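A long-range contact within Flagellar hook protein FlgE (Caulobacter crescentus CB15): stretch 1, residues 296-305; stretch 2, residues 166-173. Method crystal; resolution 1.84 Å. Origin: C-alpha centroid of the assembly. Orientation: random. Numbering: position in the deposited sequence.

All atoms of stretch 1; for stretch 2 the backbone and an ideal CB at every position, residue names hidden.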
# COMPACT_ATOMS: atom_id res chain seq x y z
N GLN A 296 -20.43 -7.70 -5.04
CA GLN A 296 -20.40 -6.73 -3.95
C GLN A 296 -19.33 -7.04 -2.92
O GLN A 296 -19.17 -8.19 -2.51
CB GLN A 296 -21.78 -6.66 -3.28
CG GLN A 296 -21.83 -5.81 -2.01
CD GLN A 296 -21.67 -4.33 -2.29
OE1 GLN A 296 -22.35 -3.77 -3.16
NE2 GLN A 296 -20.77 -3.68 -1.56
N SER A 297 -18.56 -6.03 -2.53
CA SER A 297 -17.68 -6.15 -1.38
C SER A 297 -18.56 -6.30 -0.16
O SER A 297 -19.39 -5.44 0.11
CB SER A 297 -16.75 -4.94 -1.24
OG SER A 297 -15.72 -4.94 -2.21
N VAL A 298 -18.39 -7.39 0.59
CA VAL A 298 -19.27 -7.64 1.72
C VAL A 298 -18.61 -8.56 2.75
O VAL A 298 -17.83 -9.44 2.41
CB VAL A 298 -20.62 -8.27 1.25
CG1 VAL A 298 -20.38 -9.63 0.61
CG2 VAL A 298 -21.61 -8.38 2.40
N VAL A 299 -18.92 -8.32 4.02
CA VAL A 299 -18.55 -9.24 5.08
C VAL A 299 -19.68 -10.24 5.28
O VAL A 299 -20.77 -9.88 5.73
CB VAL A 299 -18.25 -8.51 6.40
CG1 VAL A 299 -17.89 -9.50 7.50
CG2 VAL A 299 -17.14 -7.49 6.20
N GLN A 300 -19.43 -11.50 4.95
CA GLN A 300 -20.43 -12.55 5.11
C GLN A 300 -20.56 -12.93 6.58
O GLN A 300 -21.67 -13.00 7.11
CB GLN A 300 -20.07 -13.76 4.26
CG GLN A 300 -19.90 -13.42 2.78
CD GLN A 300 -18.87 -14.28 2.08
OE1 GLN A 300 -18.36 -15.24 2.65
NE2 GLN A 300 -18.56 -13.93 0.84
N SER A 301 -19.42 -13.15 7.23
CA SER A 301 -19.40 -13.42 8.67
C SER A 301 -17.97 -13.41 9.20
O SER A 301 -17.01 -13.54 8.45
CB SER A 301 -20.04 -14.77 8.99
OG SER A 301 -19.24 -15.84 8.53
N VAL A 302 -17.85 -13.26 10.52
CA VAL A 302 -16.57 -13.41 11.20
C VAL A 302 -16.74 -14.44 12.31
O VAL A 302 -17.52 -14.24 13.24
CB VAL A 302 -16.06 -12.07 11.78
CG1 VAL A 302 -14.72 -12.26 12.47
CG2 VAL A 302 -15.95 -11.02 10.67
N ASN A 303 -16.02 -15.55 12.20
CA ASN A 303 -16.05 -16.57 13.24
C ASN A 303 -15.00 -16.26 14.28
O ASN A 303 -13.89 -15.87 13.94
CB ASN A 303 -15.80 -17.97 12.67
CG ASN A 303 -16.80 -18.37 11.61
OD1 ASN A 303 -16.43 -18.64 10.47
ND2 ASN A 303 -18.08 -18.43 11.99
N THR A 304 -15.34 -16.42 15.55
CA THR A 304 -14.37 -16.34 16.64
C THR A 304 -14.58 -17.56 17.54
O THR A 304 -15.68 -18.13 17.56
CB THR A 304 -14.51 -15.04 17.45
OG1 THR A 304 -15.80 -14.99 18.05
CG2 THR A 304 -14.34 -13.80 16.55
N ASN A 305 -13.54 -17.98 18.25
CA ASN A 305 -13.66 -19.11 19.19
C ASN A 305 -14.49 -18.74 20.42
O ASN A 305 -14.59 -17.56 20.79
CB ASN A 305 -12.28 -19.58 19.61
CG ASN A 305 -11.50 -18.47 20.28
OD1 ASN A 305 -11.04 -17.54 19.62
ND2 ASN A 305 -11.37 -18.54 21.60
N UNK A 166 -10.93 1.26 1.03
CA UNK A 166 -11.98 0.82 0.10
C UNK A 166 -12.92 -0.15 0.79
O UNK A 166 -14.10 -0.24 0.45
CB UNK A 166 -11.37 0.17 -1.14
N UNK A 167 -12.39 -0.90 1.74
CA UNK A 167 -13.21 -1.85 2.48
C UNK A 167 -12.56 -2.23 3.80
O UNK A 167 -11.33 -2.22 3.92
CB UNK A 167 -13.46 -3.10 1.64
N UNK A 168 -13.39 -2.54 4.78
CA UNK A 168 -12.91 -2.93 6.09
C UNK A 168 -13.66 -4.14 6.63
O UNK A 168 -14.86 -4.31 6.39
CB UNK A 168 -13.03 -1.76 7.06
N UNK A 169 -12.94 -4.98 7.36
CA UNK A 169 -13.54 -6.07 8.11
C UNK A 169 -13.24 -5.87 9.59
O UNK A 169 -12.08 -5.87 9.99
CB UNK A 169 -13.02 -7.43 7.62
N UNK A 170 -14.27 -5.67 10.41
CA UNK A 170 -14.06 -5.50 11.83
C UNK A 170 -13.97 -6.84 12.54
O UNK A 170 -14.78 -7.74 12.29
CB UNK A 170 -15.18 -4.66 12.43
N UNK A 171 -12.98 -6.98 13.41
CA UNK A 171 -12.74 -8.22 14.12
C UNK A 171 -12.74 -7.98 15.63
O UNK A 171 -11.73 -7.55 16.19
CB UNK A 171 -11.42 -8.84 13.67
N UNK A 172 -13.88 -8.23 16.28
CA UNK A 172 -14.00 -8.06 17.73
C UNK A 172 -13.25 -9.14 18.51
O UNK A 172 -13.49 -10.33 18.31
CB UNK A 172 -15.48 -8.07 18.13
N UNK A 173 -12.35 -8.71 19.39
CA UNK A 173 -11.64 -9.64 20.26
C UNK A 173 -12.11 -9.49 21.70
O UNK A 173 -12.35 -8.38 22.17
CB UNK A 173 -10.13 -9.42 20.17

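The two segments run roughly side by side in the same sense, their strand axes 26° apart and 7.8 Å apart at closest approach. No direct hydrogen bond joins them; the contact is made largely by side chains packing against the other strand, with Ser-297, Val-299, Val-302 and Thr-304 pointing toward it.

Position 166 precedes the strand. Its CA-to-CB bond points sideways, and no atom of stretch 1 lies within 5.5 Å of the ideal CB; the contact sets little restriction here, and polar or small residues would serve equally. The deposited residue is Asp-166, whose carboxylate leads away. Its link to stretch 1 runs through the backbone: a water lies 2.7 Å from Ser-297 OG and donates a weak hydrogen bond to Asp-166 O at 3.4 Å.

At position 167 the backbone is extended (-160/150) and CB points toward stretch 1, with the ideal CB 4.7 Å from Ser-297 CB. The CA atom stands well back from that of Ser-297, leaving room for a long side chain between the strands. Beside this space lie the Ser-297 methylene, a Val-299 methyl and backbone N and O atoms, a mixed lining that a flat ring or a long apolar chain such as leucine or methionine could cover. The residue is Phe-167, in the t rotamer, and it covers this surface broadly. Ser-297 CB sits over one face, 4.0 Å from the Phe-167 ring centroid and 16° off the normal, a CH-pi contact. Val-299 N lies at the ring edge, 3.7 Å from Phe-167 CZ, and Val-299 CG2 approaches Phe-167 CZ at the same distance of 3.7 Å.

Position 168 turns CB away from stretch 1, leaving the choice of side chain open. It is Glu-168; its backbone takes part nonetheless, Glu-168 O lying 3.9 Å from Val-299 CG2.

At position 169 CB points sideways, yet its ideal position is 4.4 Å from Val-299 CG2, and Val-302 also offers a methyl nearby. A compact aliphatic residue would fit well, with valine or isoleucine favoured by the extended backbone. Val-169 CG2 packs 3.9 Å from Val-299 CG2; Val-169 CG1 lies 4.0 Å from Val-302 CG2 and 4.3 Å from Val-299 CG2, so the side chain touches both valines.

Position 170 also points sideways, without a neighbour near its ideal CB, and many residues would do. Gln-170 directs its amide end away, but Gln-170 O lies 3.8 Å from Val-302 CG2.

For 171, another sideways position, the ideal CB is 4.9 Å from Val-302 CG1, so an aliphatic group could extend the apolar contact. Ile-171 does so loosely, its CG2 4.5 Å from Val-302 CG1.

Position 172 has a phi of -72°, compatible with proline but not diagnostic of it, and CB is sideways with space around it, so stretch 1 leaves many side chains possible, polar or apolar. The residue is Pro-172, whose O lies 4.0 Å from Thr-304 CG2.

Finally, 173 points away and is unconstrained by stretch 1. Leu-173 occupies it; its end comes nearer, but Leu-173 CD2 stays 5.8 Å from Thr-304 CG2, outside contact.

Stretch 2, residues 166-173: DFEVQIPL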
# COMPACT_ATOMS: atom_id res chain seq x y z
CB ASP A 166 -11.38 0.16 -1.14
CG ASP A 166 -10.74 1.14 -2.08
OD1 ASP A 166 -11.21 2.30 -2.14
OD2 ASP A 166 -9.76 0.76 -2.75
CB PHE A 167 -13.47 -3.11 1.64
CG PHE A 167 -14.62 -3.94 2.15
CD1 PHE A 167 -15.90 -3.40 2.22
CD2 PHE A 167 -14.42 -5.25 2.55
CE1 PHE A 167 -16.96 -4.16 2.68
CE2 PHE A 167 -15.48 -6.01 3.02
CZ PHE A 167 -16.75 -5.47 3.08
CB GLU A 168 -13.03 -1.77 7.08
CG GLU A 168 -12.17 -0.57 6.76
CD GLU A 168 -12.13 0.43 7.90
OE1 GLU A 168 -13.20 0.75 8.45
OE2 GLU A 168 -11.02 0.89 8.25
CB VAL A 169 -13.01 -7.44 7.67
CG1 VAL A 169 -13.63 -8.55 8.50
CG2 VAL A 169 -13.28 -7.65 6.19
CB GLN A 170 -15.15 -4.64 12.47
CG GLN A 170 -15.13 -3.18 12.03
CD GLN A 170 -15.82 -2.26 13.02
OE1 GLN A 170 -16.64 -2.70 13.83
NE2 GLN A 170 -15.48 -0.98 12.97
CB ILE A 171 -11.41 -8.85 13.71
CG1 ILE A 171 -11.32 -8.99 12.19
CG2 ILE A 171 -11.25 -10.21 14.36
CD1 ILE A 171 -9.96 -9.43 11.69
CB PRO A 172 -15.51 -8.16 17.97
CG PRO A 172 -16.01 -8.98 16.83
CD PRO A 172 -15.16 -8.61 15.66
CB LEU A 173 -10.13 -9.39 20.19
CG LEU A 173 -9.40 -9.46 18.85
CD1 LEU A 173 -7.91 -9.18 19.05
CD2 LEU A 173 -9.60 -10.81 18.20
O HOH W 1 -14.85 -2.41 -2.10
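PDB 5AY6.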